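Local coordinates for protein DNA endonuclease I-CvuI (Chlorella vulgaris, PDB 5A77) that cleaves DNA as a LAGLIDADG homing endonuclease, probably to spread its own chloroplast intron, and here holds an already cut target with magnesium, at residues 13-16 and 17-21; 47-50 and 51-55; 58-61 and 62-66; 79-83 and 84-88. One frame throughout, in Å; residues are numbered along the deposited sequence.

Interaction 1 (13-16 and 17-21); sequences AWLA and GFVDA. With MG (magnesium ion), chain G; nucleotides of chain F.
F18 sits one helical turn beyond W14, and its side chain can be followed outward from the helix 6-22. CB starts low, 3.4 Å from L15 O and also near W14 O, with the methyl CD1 of L15 beside it. CG stands anti to the backbone N (chi1 -153°), which carries the ring back alongside the indole. CD1 then meets the far rim of that indole, 4.0 Å from W14 CZ2. W14 CH2 lies over one face of the phenyl ring, toward its rim. F18 and the six-membered ring of W14 are nearly parallel (18°) but displaced, with little of one over the other and centroids 5.1 Å apart. Further out, the ring leaves its own helix: CE2 packs on V47 and CZ lies against Q49, both of strand 39-50, while F18 also packs on G17 of the second subunit. Next along, V19 sets CG2 4.2 Å from L15 CD1. The backbone beneath is regular, with V19 N bonded to L15 O at 2.8 Å and D20 N to A16 O at 3.0 Å. W14 NE1 donates to D20 OD2 of the second subunit, whereas the D20 carboxylate of this chain is held chiefly by the backbone N of Q99. At the helix end A21 O binds magnesium at 2.3 Å, together with OP1 of DG1 of chain F, OD2 of D22 of the second subunit and a further DNA phosphate. This is the LAGLIDADG helix, which forms the dimer interface and delivers its C-terminal end to the cleavage site.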
loop_
_atom_site.group_PDB
_atom_site.type_symbol
_atom_site.label_atom_id
_atom_site.label_comp_id
_atom_site.label_asym_id
_atom_site.label_seq_id
_atom_site.Cartn_x
_atom_site.Cartn_y
_atom_site.Cartn_z
ATOM N N ALA B 13 -8.071 10.308 3.648
ATOM C CA ALA B 13 -8.215 8.979 4.244
ATOM C C ALA B 13 -7.725 7.899 3.274
ATOM O O ALA B 13 -7.007 6.975 3.670
ATOM C CB ALA B 13 -9.663 8.724 4.643
ATOM N N TRP B 14 -8.114 8.020 2.008
ATOM C CA TRP B 14 -7.622 7.133 0.957
ATOM C C TRP B 14 -6.101 7.206 0.891
ATOM O O TRP B 14 -5.426 6.181 0.875
ATOM C CB TRP B 14 -8.231 7.494 -0.414
ATOM C CG TRP B 14 -7.644 6.692 -1.555
ATOM C CD1 TRP B 14 -8.099 5.497 -2.038
ATOM C CD2 TRP B 14 -6.483 7.030 -2.345
ATOM N NE1 TRP B 14 -7.296 5.069 -3.069
ATOM C CE2 TRP B 14 -6.313 5.981 -3.276
ATOM C CE3 TRP B 14 -5.596 8.107 -2.350
ATOM C CZ2 TRP B 14 -5.261 5.992 -4.205
ATOM C CZ3 TRP B 14 -4.558 8.110 -3.280
ATOM C CH2 TRP B 14 -4.402 7.055 -4.192
ATOM N N LEU B 15 -5.569 8.424 0.853
ATOM C CA LEU B 15 -4.125 8.629 0.759
ATOM C C LEU B 15 -3.408 8.127 2.007
ATOM O O LEU B 15 -2.326 7.538 1.924
ATOM C CB LEU B 15 -3.799 10.105 0.529
ATOM C CG LEU B 15 -2.300 10.325 0.339
ATOM C CD1 LEU B 15 -1.788 9.410 -0.765
ATOM C CD2 LEU B 15 -1.979 11.786 0.039
ATOM N N ALA B 16 -4.006 8.358 3.166
ATOM C CA ALA B 16 -3.461 7.776 4.366
ATOM C C ALA B 16 -3.416 6.270 4.180
ATOM O O ALA B 16 -2.412 5.618 4.498
ATOM C CB ALA B 16 -4.290 8.154 5.578
ATOM N N GLY B 17 -4.505 5.729 3.639
ATOM C CA GLY B 17 -4.593 4.309 3.370
ATOM C C GLY B 17 -3.439 3.862 2.499
ATOM O O GLY B 17 -2.852 2.805 2.720
ATOM N N PHE B 18 -3.088 4.696 1.527
ATOM C CA PHE B 18 -2.065 4.348 0.553
ATOM C C PHE B 18 -0.662 4.420 1.151
ATOM O O PHE B 18 0.161 3.521 0.948
ATOM C CB PHE B 18 -2.184 5.268 -0.659
ATOM C CG PHE B 18 -1.679 4.672 -1.923
ATOM C CD1 PHE B 18 -2.438 3.726 -2.611
ATOM C CD2 PHE B 18 -0.459 5.069 -2.453
ATOM C CE1 PHE B 18 -1.984 3.181 -3.809
ATOM C CE2 PHE B 18 0.009 4.530 -3.655
ATOM C CZ PHE B 18 -0.753 3.578 -4.329
ATOM N N VAL B 19 -0.394 5.490 1.891
ATOM C CA VAL B 19 0.900 5.663 2.542
ATOM C C VAL B 19 1.177 4.540 3.570
ATOM O O VAL B 19 2.290 4.005 3.624
ATOM C CB VAL B 19 0.992 7.049 3.226
ATOM C CG1 VAL B 19 2.268 7.168 4.042
ATOM C CG2 VAL B 19 0.924 8.153 2.176
ATOM N N ASP B 20 0.174 4.158 4.362
ATOM C CA ASP B 20 0.365 3.069 5.330
ATOM C C ASP B 20 0.838 1.780 4.665
ATOM O O ASP B 20 1.479 0.948 5.308
ATOM C CB ASP B 20 -0.924 2.781 6.106
ATOM C CG ASP B 20 -1.048 3.617 7.349
ATOM O OD1 ASP B 20 -0.004 4.019 7.894
ATOM O OD2 ASP B 20 -2.183 3.878 7.787
ATOM N N ALA B 21 0.518 1.615 3.381
ATOM C CA ALA B 21 0.858 0.388 2.676
ATOM C C ALA B 21 2.118 0.550 1.842
ATOM O O ALA B 21 3.017 -0.275 1.919
ATOM C CB ALA B 21 -0.295 -0.062 1.807
HETATM MG MG MG G . 3.526 -2.480 2.199
ATOM O OP3 DG F 1 6.950 -0.629 4.101
ATOM P P DG F 1 6.076 0.012 3.083
ATOM O OP1 DG F 1 5.549 -1.074 2.220
ATOM O OP2 DG F 1 5.125 0.895 3.797
ATOM O "O5'" DG F 1 6.962 0.991 2.178
ATOM C "C5'" DG F 1 7.700 0.481 1.050
ATOM C "C4'" DG F 1 9.137 0.239 1.458
ATOM O "O4'" DG F 1 9.978 -0.017 0.305
ATOM C "C3'" DG F 1 9.782 1.394 2.199
ATOM O "O3'" DG F 1 10.437 0.860 3.287
ATOM C "C2'" DG F 1 10.772 1.969 1.175
ATOM C "C1'" DG F 1 11.182 0.707 0.455
ATOM N N9 DG F 1 11.751 0.889 -0.873
ATOM C C8 DG F 1 11.187 1.552 -1.941
ATOM N N7 DG F 1 11.907 1.479 -3.030
ATOM C C5 DG F 1 12.998 0.699 -2.664
ATOM C C6 DG F 1 14.112 0.276 -3.419
ATOM O O6 DG F 1 14.372 0.516 -4.595
ATOM N N1 DG F 1 14.985 -0.497 -2.665
ATOM C C2 DG F 1 14.805 -0.824 -1.354
ATOM N N2 DG F 1 15.754 -1.590 -0.796
ATOM N N3 DG F 1 13.765 -0.435 -0.630
ATOM C C4 DG F 1 12.908 0.322 -1.347
#

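Interaction 2 (47-50 and 51-55); sequences VFQS and TTQHF. Unlike the reference sequence in segment 51-55: Q53 (reference Arg). With nucleotides of chain D; nucleotides of chain F.
T51 turns the chain away from S50 at the end of strand 39-50, and its OG1 is hydrogen-bonded to S77 OG. T52 follows, its hydroxyl beside the backbone N (chi1 -58°), where OG1 shares a 2.7 Å hydrogen bond with S50 OG. Q53 hydrogen-bonds its N to S50 O at 3.0 Å, the donor standing 50° out of that carbonyl plane. H54 closes the turn with N to T51 O at 3.1 Å, and its ND1 reaches S77 OG. On the DNA side, S50 N bonds OP2 of DC14 of chain D at 2.9 Å, and Q49 NE2 approaches OP1 of that phosphate at 3.0 Å. C8 of DG1 of chain F comes down over the centre of one F48 ring face, 3.2 Å above its plane, the base steeply tilted; N7 of DA2 of chain F lies near the ring edge, 3.2 Å from CZ. With the ring cut back to an alanine, C8 and C2' of DG1 and N7 of DA2 would probably lose the surface they rest against. The turn joins strand 39-50 to helix 55-64; H54 leans on strand 68-71, and the backbones of V47 and Q49 hydrogen-bond to F79 and S77.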
loop_
_atom_site.group_PDB
_atom_site.type_symbol
_atom_site.label_atom_id
_atom_site.label_comp_id
_atom_site.label_asym_id
_atom_site.label_seq_id
_atom_site.Cartn_x
_atom_site.Cartn_y
_atom_site.Cartn_z
ATOM N N VAL B 47 6.141 8.205 -1.568
ATOM C CA VAL B 47 5.216 7.170 -2.009
ATOM C C VAL B 47 5.754 6.527 -3.295
ATOM O O VAL B 47 6.184 7.226 -4.218
ATOM C CB VAL B 47 3.799 7.743 -2.241
ATOM C CG1 VAL B 47 2.934 6.761 -2.991
ATOM C CG2 VAL B 47 3.156 8.120 -0.927
ATOM N N PHE B 48 5.753 5.196 -3.337
ATOM C CA PHE B 48 6.307 4.462 -4.471
ATOM C C PHE B 48 5.232 3.839 -5.341
ATOM O O PHE B 48 4.248 3.310 -4.837
ATOM C CB PHE B 48 7.250 3.357 -4.000
ATOM C CG PHE B 48 8.320 3.831 -3.074
ATOM C CD1 PHE B 48 9.502 4.362 -3.568
ATOM C CD2 PHE B 48 8.153 3.734 -1.702
ATOM C CE1 PHE B 48 10.496 4.790 -2.701
ATOM C CE2 PHE B 48 9.134 4.162 -0.847
ATOM C CZ PHE B 48 10.305 4.688 -1.345
ATOM N N GLN B 49 5.425 3.904 -6.653
ATOM C CA GLN B 49 4.576 3.167 -7.575
ATOM C C GLN B 49 5.341 2.857 -8.848
ATOM O O GLN B 49 6.272 3.578 -9.216
ATOM C CB GLN B 49 3.294 3.939 -7.902
ATOM C CG GLN B 49 2.114 3.004 -8.285
ATOM C CD GLN B 49 1.770 2.008 -7.171
ATOM O OE1 GLN B 49 1.880 2.329 -5.983
ATOM N NE2 GLN B 49 1.374 0.797 -7.548
ATOM N N SER B 50 4.957 1.765 -9.502
ATOM C CA SER B 50 5.535 1.399 -10.785
ATOM C C SER B 50 5.221 2.501 -11.786
ATOM O O SER B 50 4.156 3.117 -11.717
ATOM C CB SER B 50 4.996 0.039 -11.255
ATOM O OG SER B 50 5.255 -0.178 -12.635
ATOM N N THR B 51 6.157 2.760 -12.697
ATOM C CA THR B 51 5.983 3.814 -13.701
ATOM C C THR B 51 4.845 3.444 -14.645
ATOM O O THR B 51 4.294 4.304 -15.339
ATOM C CB THR B 51 7.282 4.073 -14.513
ATOM O OG1 THR B 51 8.392 4.198 -13.615
ATOM C CG2 THR B 51 7.172 5.354 -15.327
ATOM N N THR B 52 4.513 2.155 -14.663
ATOM C CA THR B 52 3.293 1.652 -15.288
ATOM C C THR B 52 2.122 2.581 -15.007
ATOM O O THR B 52 1.390 2.979 -15.914
ATOM C CB THR B 52 2.913 0.240 -14.759
ATOM O OG1 THR B 52 3.984 -0.688 -14.981
ATOM C CG2 THR B 52 1.640 -0.260 -15.429
ATOM N N GLN B 53 1.953 2.917 -13.728
ATOM C CA GLN B 53 0.847 3.756 -13.307
ATOM C C GLN B 53 1.361 4.991 -12.625
ATOM O O GLN B 53 0.892 5.378 -11.552
ATOM C CB GLN B 53 -0.097 2.996 -12.391
ATOM C CG GLN B 53 -0.020 1.491 -12.523
ATOM C CD GLN B 53 -1.205 0.833 -11.864
ATOM O OE1 GLN B 53 -2.350 1.158 -12.177
ATOM N NE2 GLN B 53 -0.944 -0.049 -10.902
ATOM N N HIS B 54 2.325 5.612 -13.294
ATOM C CA HIS B 54 2.910 6.878 -12.903
ATOM C C HIS B 54 1.844 7.926 -12.588
ATOM O O HIS B 54 2.070 8.832 -11.788
ATOM C CB HIS B 54 3.834 7.346 -14.029
ATOM C CG HIS B 54 4.533 8.644 -13.755
ATOM N ND1 HIS B 54 5.865 8.704 -13.387
ATOM C CD2 HIS B 54 4.107 9.919 -13.808
ATOM C CE1 HIS B 54 6.221 9.956 -13.228
ATOM N NE2 HIS B 54 5.155 10.732 -13.474
ATOM N N PHE B 55 0.669 7.793 -13.199
ATOM C CA PHE B 55 -0.371 8.810 -13.059
ATOM C C PHE B 55 -0.878 8.991 -11.624
ATOM O O PHE B 55 -1.254 10.101 -11.242
ATOM C CB PHE B 55 -1.555 8.508 -13.999
ATOM C CG PHE B 55 -2.390 7.304 -13.610
ATOM C CD1 PHE B 55 -3.464 7.435 -12.740
ATOM C CD2 PHE B 55 -2.143 6.060 -14.175
ATOM C CE1 PHE B 55 -4.241 6.336 -12.389
ATOM C CE2 PHE B 55 -2.923 4.952 -13.844
ATOM C CZ PHE B 55 -3.973 5.089 -12.945
ATOM P P DC D 14 4.179 -1.199 -6.825
ATOM O OP1 DC D 14 2.927 -1.251 -6.029
ATOM O OP2 DC D 14 4.177 -0.649 -8.201
ATOM O "O5'" DC D 14 5.329 -0.424 -5.999
ATOM C "C5'" DC D 14 5.181 -0.194 -4.598
ATOM C "C4'" DC D 14 6.148 -1.047 -3.773
ATOM O "O4'" DC D 14 7.242 -1.541 -4.598
ATOM C "C3'" DC D 14 6.808 -0.315 -2.594
ATOM O "O3'" DC D 14 6.500 -0.984 -1.355
ATOM C "C2'" DC D 14 8.313 -0.370 -2.927
ATOM C "C1'" DC D 14 8.383 -1.616 -3.786
ATOM N N1 DC D 14 9.630 -1.752 -4.657
ATOM C C2 DC D 14 10.857 -2.116 -4.072
ATOM O O2 DC D 14 10.914 -2.295 -2.849
ATOM N N3 DC D 14 11.953 -2.264 -4.866
ATOM C C4 DC D 14 11.853 -2.072 -6.184
ATOM N N4 DC D 14 12.956 -2.233 -6.925
ATOM C C5 DC D 14 10.616 -1.710 -6.802
ATOM C C6 DC D 14 9.541 -1.569 -6.008
ATOM O OP3 DG F 1 6.950 -0.629 4.101
ATOM P P DG F 1 6.076 0.012 3.083
ATOM O OP1 DG F 1 5.549 -1.074 2.220
ATOM O OP2 DG F 1 5.125 0.895 3.797
ATOM O "O5'" DG F 1 6.962 0.991 2.178
ATOM C "C5'" DG F 1 7.700 0.481 1.050
ATOM C "C4'" DG F 1 9.137 0.239 1.458
ATOM O "O4'" DG F 1 9.978 -0.017 0.305
ATOM C "C3'" DG F 1 9.782 1.394 2.199
ATOM O "O3'" DG F 1 10.437 0.860 3.287
ATOM C "C2'" DG F 1 10.772 1.969 1.175
ATOM C "C1'" DG F 1 11.182 0.707 0.455
ATOM N N9 DG F 1 11.751 0.889 -0.873
ATOM C C8 DG F 1 11.187 1.552 -1.941
ATOM N N7 DG F 1 11.907 1.479 -3.030
ATOM C C5 DG F 1 12.998 0.699 -2.664
ATOM C C6 DG F 1 14.112 0.276 -3.419
ATOM O O6 DG F 1 14.372 0.516 -4.595
ATOM N N1 DG F 1 14.985 -0.497 -2.665
ATOM C C2 DG F 1 14.805 -0.824 -1.354
ATOM N N2 DG F 1 15.754 -1.590 -0.796
ATOM N N3 DG F 1 13.765 -0.435 -0.630
ATOM C C4 DG F 1 12.908 0.322 -1.347
ATOM P P DA F 2 10.316 1.532 4.729
ATOM O OP1 DA F 2 9.723 0.552 5.665
ATOM O OP2 DA F 2 9.671 2.859 4.608
ATOM O "O5'" DA F 2 11.848 1.705 5.083
ATOM C "C5'" DA F 2 12.766 0.814 4.474
ATOM C "C4'" DA F 2 14.013 1.537 4.014
ATOM O "O4'" DA F 2 13.940 1.840 2.595
ATOM C "C3'" DA F 2 14.304 2.876 4.714
ATOM O "O3'" DA F 2 15.651 2.859 5.146
ATOM C "C2'" DA F 2 14.079 3.902 3.588
ATOM C "C1'" DA F 2 14.567 3.066 2.424
ATOM N N9 DA F 2 14.313 3.559 1.082
ATOM C C8 DA F 2 13.357 4.451 0.653
ATOM N N7 DA F 2 13.412 4.695 -0.645
ATOM C C5 DA F 2 14.478 3.911 -1.079
ATOM C C6 DA F 2 15.065 3.706 -2.344
ATOM N N6 DA F 2 14.637 4.310 -3.473
ATOM N N1 DA F 2 16.119 2.855 -2.412
ATOM C C2 DA F 2 16.545 2.267 -1.305
ATOM N N3 DA F 2 16.079 2.379 -0.071
ATOM C C4 DA F 2 15.039 3.224 -0.026
#

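Interaction 3 (58-61 and 62-66)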
loop_
_atom_site.group_PDB
_atom_site.type_symbol
_atom_site.label_atom_id
_atom_site.label_comp_id
_atom_site.label_asym_id
_atom_site.label_seq_id
_atom_site.Cartn_x
_atom_site.Cartn_y
_atom_site.Cartn_z
ATOM N N LEU B 58 0.970 11.653 -9.637
ATOM C CA LEU B 58 0.543 12.989 -10.037
ATOM C C LEU B 58 -0.813 13.337 -9.419
ATOM O O LEU B 58 -1.054 14.491 -9.079
ATOM C CB LEU B 58 0.469 13.099 -11.559
ATOM C CG LEU B 58 1.777 12.857 -12.320
ATOM C CD1 LEU B 58 1.555 12.963 -13.828
ATOM C CD2 LEU B 58 2.873 13.814 -11.858
ATOM N N ASP B 59 -1.698 12.345 -9.276
ATOM C CA ASP B 59 -2.945 12.543 -8.530
ATOM C C ASP B 59 -2.667 12.887 -7.053
ATOM O O ASP B 59 -3.393 13.657 -6.428
ATOM C CB ASP B 59 -3.835 11.302 -8.587
ATOM C CG ASP B 59 -4.450 11.067 -9.954
ATOM O OD1 ASP B 59 -4.414 11.979 -10.818
ATOM O OD2 ASP B 59 -5.001 9.958 -10.153
ATOM N N ILE B 60 -1.623 12.295 -6.492
ATOM C CA ILE B 60 -1.334 12.501 -5.083
ATOM C C ILE B 60 -0.743 13.889 -4.893
ATOM O O ILE B 60 -1.066 14.586 -3.939
ATOM C CB ILE B 60 -0.383 11.421 -4.534
ATOM C CG1 ILE B 60 -1.125 10.084 -4.418
ATOM C CG2 ILE B 60 0.171 11.839 -3.178
ATOM C CD1 ILE B 60 -0.233 8.874 -4.305
ATOM N N GLN B 61 0.098 14.293 -5.835
ATOM C CA GLN B 61 0.678 15.627 -5.818
ATOM C C GLN B 61 -0.388 16.711 -5.894
ATOM O O GLN B 61 -0.282 17.737 -5.220
ATOM C CB GLN B 61 1.662 15.792 -6.971
ATOM C CG GLN B 61 2.254 17.177 -7.057
ATOM C CD GLN B 61 3.105 17.360 -8.293
ATOM O OE1 GLN B 61 2.594 17.402 -9.419
ATOM N NE2 GLN B 61 4.418 17.465 -8.095
ATOM N N LYS B 62 -1.407 16.484 -6.717
ATOM C CA LYS B 62 -2.481 17.458 -6.904
ATOM C C LYS B 62 -3.330 17.574 -5.650
ATOM O O LYS B 62 -3.664 18.680 -5.223
ATOM C CB LYS B 62 -3.367 17.076 -8.094
ATOM C CG LYS B 62 -4.504 18.051 -8.351
ATOM C CD LYS B 62 -5.031 17.901 -9.760
ATOM C CE LYS B 62 -5.979 19.032 -10.144
ATOM N NZ LYS B 62 -6.269 19.037 -11.612
ATOM N N ILE B 63 -3.676 16.424 -5.075
ATOM C CA ILE B 63 -4.436 16.365 -3.830
ATOM C C ILE B 63 -3.723 17.114 -2.705
ATOM O O ILE B 63 -4.351 17.823 -1.917
ATOM C CB ILE B 63 -4.678 14.907 -3.395
ATOM C CG1 ILE B 63 -5.754 14.264 -4.268
ATOM C CG2 ILE B 63 -5.084 14.831 -1.926
ATOM C CD1 ILE B 63 -6.153 12.893 -3.806
ATOM N N LEU B 64 -2.403 16.963 -2.642
ATOM C CA LEU B 64 -1.617 17.529 -1.555
ATOM C C LEU B 64 -1.211 18.974 -1.828
ATOM O O LEU B 64 -1.188 19.795 -0.908
ATOM C CB LEU B 64 -0.378 16.677 -1.302
ATOM C CG LEU B 64 -0.679 15.330 -0.656
ATOM C CD1 LEU B 64 0.611 14.607 -0.315
ATOM C CD2 LEU B 64 -1.538 15.528 0.584
ATOM N N GLY B 65 -0.887 19.272 -3.088
ATOM C CA GLY B 65 -0.505 20.616 -3.492
ATOM C C GLY B 65 0.984 20.875 -3.354
ATOM O O GLY B 65 1.444 22.009 -3.433
ATOM N N CYS B 66 1.741 19.804 -3.164
ATOM C CA CYS B 66 3.158 19.911 -2.872
ATOM C C CYS B 66 3.858 18.662 -3.393
ATOM O O CYS B 66 3.202 17.673 -3.709
ATOM C CB CYS B 66 3.384 20.067 -1.358
ATOM S SG CYS B 66 4.696 21.230 -0.956
#
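I60 and L64 lie side by side, one turn apart on helix 55-64, with I60 CG2 4.0 Å from L64 CD1; this is the first helix after the LAGLIDADG helix in the family fold with its antiparallel sheet, and here it comes to its end. L64 keeps CG beside its backbone N (chi1 -71°), an arrangement that brings CG to 3.4 Å from I60 O. That same carbonyl accepts L64 N at 3.0 Å. On the next face I63 drapes CG1 over D59 O at 3.3 Å, and D59 O also accepts the hydrogen bond of I63 N. In the last turn G65 N bonds Q61 O at 2.7 Å. G65 then leaves helical geometry with phi at 89°, a value that would press any beta carbon against the preceding carbonyl oxygen, and the chain swings off toward strand 68-71. Around this shell, W14 and F18 of helix 6-22 lie against I60, while F79 of strand 76-82 closes on I60 and L64 from the sheet. F12 and K11 meet I63, whereas L58 and K62 belong to the exposed side of the helix. Q61 ties the departing chain back: its extended side chain gives NE2 to G67 O, and on the way CG passes 3.5 Å from C66 O.

Interaction 4 (79-83 and 84-88); sequences FCVVG and GTSLQ. With nucleotides of chain C.
V81 and L87 meet at a strand-to-helix corner of the LAGLIDADG fold, where segments 79-82 and 84-88 run at 123° with G83 alone between them. The apolar contact is made by V81 CG1, which lies 3.8 Å from L87 CA and 4.1 Å from L87 CB. L87 puts CG anti to its backbone N (chi1 168°), turning its methyls back toward V81 O. Beyond the corner the leucine packs on V43 and L45 of the neighbouring strand and on V108 of helix 102-114. Hydrogen bonding is mostly backbone: G83, at the N-cap, accepts L87 N on its O at 2.9 Å, almost straight out from the carbonyl. Q88 N follows suit on G84 O, and S86 O takes the hydroxyl of T90. The third kind of approach is to DNA. V82 points away from the helix and sets CG1 3.4 Å from OP2 of DA4 of chain C. The helix N terminus faces that phosphate, with G84 N 4.0 Å from OP1, too long for a hydrogen bond. Lacking a side chain, G83 lets its CA come to 3.2 Å from DA4 OP1.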
loop_
_atom_site.group_PDB
_atom_site.type_symbol
_atom_site.label_atom_id
_atom_site.label_comp_id
_atom_site.label_asym_id
_atom_site.label_seq_id
_atom_site.Cartn_x
_atom_site.Cartn_y
_atom_site.Cartn_z
ATOM N N PHE B 79 6.831 9.661 -5.649
ATOM C CA PHE B 79 6.369 10.999 -5.309
ATOM C C PHE B 79 6.987 11.385 -3.966
ATOM O O PHE B 79 6.873 10.641 -3.000
ATOM C CB PHE B 79 4.844 11.072 -5.228
ATOM C CG PHE B 79 4.344 12.232 -4.405
ATOM C CD1 PHE B 79 4.108 13.461 -4.996
ATOM C CD2 PHE B 79 4.140 12.101 -3.029
ATOM C CE1 PHE B 79 3.661 14.535 -4.240
ATOM C CE2 PHE B 79 3.695 13.167 -2.270
ATOM C CZ PHE B 79 3.447 14.386 -2.882
ATOM N N CYS B 80 7.623 12.543 -3.872
ATOM C CA CYS B 80 8.301 12.840 -2.611
ATOM C C CYS B 80 8.126 14.259 -2.078
ATOM O O CYS B 80 8.265 15.238 -2.816
ATOM C CB CYS B 80 9.791 12.549 -2.740
ATOM S SG CYS B 80 10.643 12.860 -1.205
ATOM N N VAL B 81 7.817 14.354 -0.788
ATOM C CA VAL B 81 7.776 15.637 -0.105
ATOM C C VAL B 81 8.948 15.727 0.857
ATOM O O VAL B 81 8.982 15.012 1.865
ATOM C CB VAL B 81 6.457 15.844 0.668
ATOM C CG1 VAL B 81 6.358 17.274 1.183
ATOM C CG2 VAL B 81 5.280 15.542 -0.214
ATOM N N VAL B 82 9.911 16.587 0.538
ATOM C CA VAL B 82 11.067 16.811 1.407
ATOM C C VAL B 82 10.940 18.131 2.152
ATOM O O VAL B 82 10.410 19.107 1.613
ATOM C CB VAL B 82 12.393 16.836 0.611
ATOM C CG1 VAL B 82 13.606 16.751 1.546
ATOM C CG2 VAL B 82 12.424 15.726 -0.410
ATOM N N GLY B 83 11.416 18.147 3.399
ATOM C CA GLY B 83 11.664 19.380 4.136
ATOM C C GLY B 83 10.582 19.790 5.113
ATOM O O GLY B 83 9.403 19.522 4.893
ATOM N N GLY B 84 10.986 20.489 6.170
ATOM C CA GLY B 84 10.107 20.799 7.282
ATOM C C GLY B 84 8.856 21.594 6.979
ATOM O O GLY B 84 7.761 21.209 7.374
ATOM N N THR B 85 9.009 22.702 6.273
ATOM C CA THR B 85 7.892 23.610 6.048
ATOM C C THR B 85 6.767 23.056 5.150
ATOM O O THR B 85 5.614 23.471 5.281
ATOM C CB THR B 85 8.385 24.933 5.443
ATOM O OG1 THR B 85 7.289 25.853 5.371
ATOM C CG2 THR B 85 8.969 24.713 4.046
ATOM N N SER B 86 7.080 22.129 4.248
ATOM C CA SER B 86 6.038 21.568 3.385
ATOM C C SER B 86 5.628 20.158 3.817
ATOM O O SER B 86 4.506 19.724 3.532
ATOM C CB SER B 86 6.492 21.543 1.926
ATOM O OG SER B 86 7.841 21.136 1.812
ATOM N N LEU B 87 6.531 19.438 4.487
ATOM C CA LEU B 87 6.236 18.067 4.904
ATOM C C LEU B 87 5.421 18.098 6.182
ATOM O O LEU B 87 4.623 17.200 6.440
ATOM C CB LEU B 87 7.514 17.242 5.085
ATOM C CG LEU B 87 7.330 15.898 5.799
ATOM C CD1 LEU B 87 6.328 15.006 5.058
ATOM C CD2 LEU B 87 8.638 15.169 5.993
ATOM N N GLN B 88 5.616 19.142 6.978
ATOM C CA GLN B 88 4.784 19.368 8.151
ATOM C C GLN B 88 3.362 19.442 7.676
ATOM O O GLN B 88 2.536 18.634 8.046
ATOM C CB GLN B 88 5.176 20.653 8.906
ATOM C CG GLN B 88 4.398 20.853 10.209
ATOM C CD GLN B 88 4.638 22.211 10.857
ATOM O OE1 GLN B 88 5.586 22.924 10.512
ATOM N NE2 GLN B 88 3.785 22.568 11.812
ATOM P P DA C 4 14.777 20.709 2.810
ATOM O OP1 DA C 4 14.001 21.493 3.791
ATOM O OP2 DA C 4 15.240 19.329 3.100
ATOM O "O5'" DA C 4 13.903 20.696 1.462
ATOM C "C5'" DA C 4 13.559 21.944 0.828
ATOM C "C4'" DA C 4 13.803 21.883 -0.666
ATOM O "O4'" DA C 4 15.221 21.764 -0.914
ATOM C "C3'" DA C 4 13.148 20.699 -1.385
ATOM O "O3'" DA C 4 12.396 21.163 -2.491
ATOM C "C2'" DA C 4 14.331 19.836 -1.833
ATOM C "C1'" DA C 4 15.434 20.862 -1.977
ATOM N N9 DA C 4 16.770 20.304 -1.812
ATOM C C8 DA C 4 17.290 19.780 -0.667
ATOM N N7 DA C 4 18.524 19.366 -0.786
ATOM C C5 DA C 4 18.853 19.654 -2.093
ATOM C C6 DA C 4 20.038 19.471 -2.832
ATOM N N6 DA C 4 21.141 18.908 -2.326
ATOM N N1 DA C 4 20.042 19.870 -4.120
ATOM C C2 DA C 4 18.930 20.432 -4.629
ATOM N N3 DA C 4 17.755 20.667 -4.028
ATOM C C4 DA C 4 17.784 20.243 -2.745
#

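From the N terminus the four contacts follow in series, none nested in or crossing another. Interaction 1 lies within helix 6-22; interaction 2 closes the turn from strand 39-50 toward helix 55-64; interaction 3 ends that helix; interaction 4 joins strand 76-82 to helix 84-94. In space they come together. L15 packs on I60 and L64, binding interactions 1 and 3, and V19 CG2 meets V47 CG2 to join interactions 1 and 2. The sheet links interactions 2 and 4, V47 O probably accepting F79 N, while the F79 ring reaches Q61, L64 and C66 of interaction 3. Interactions 1 and 4 do not touch.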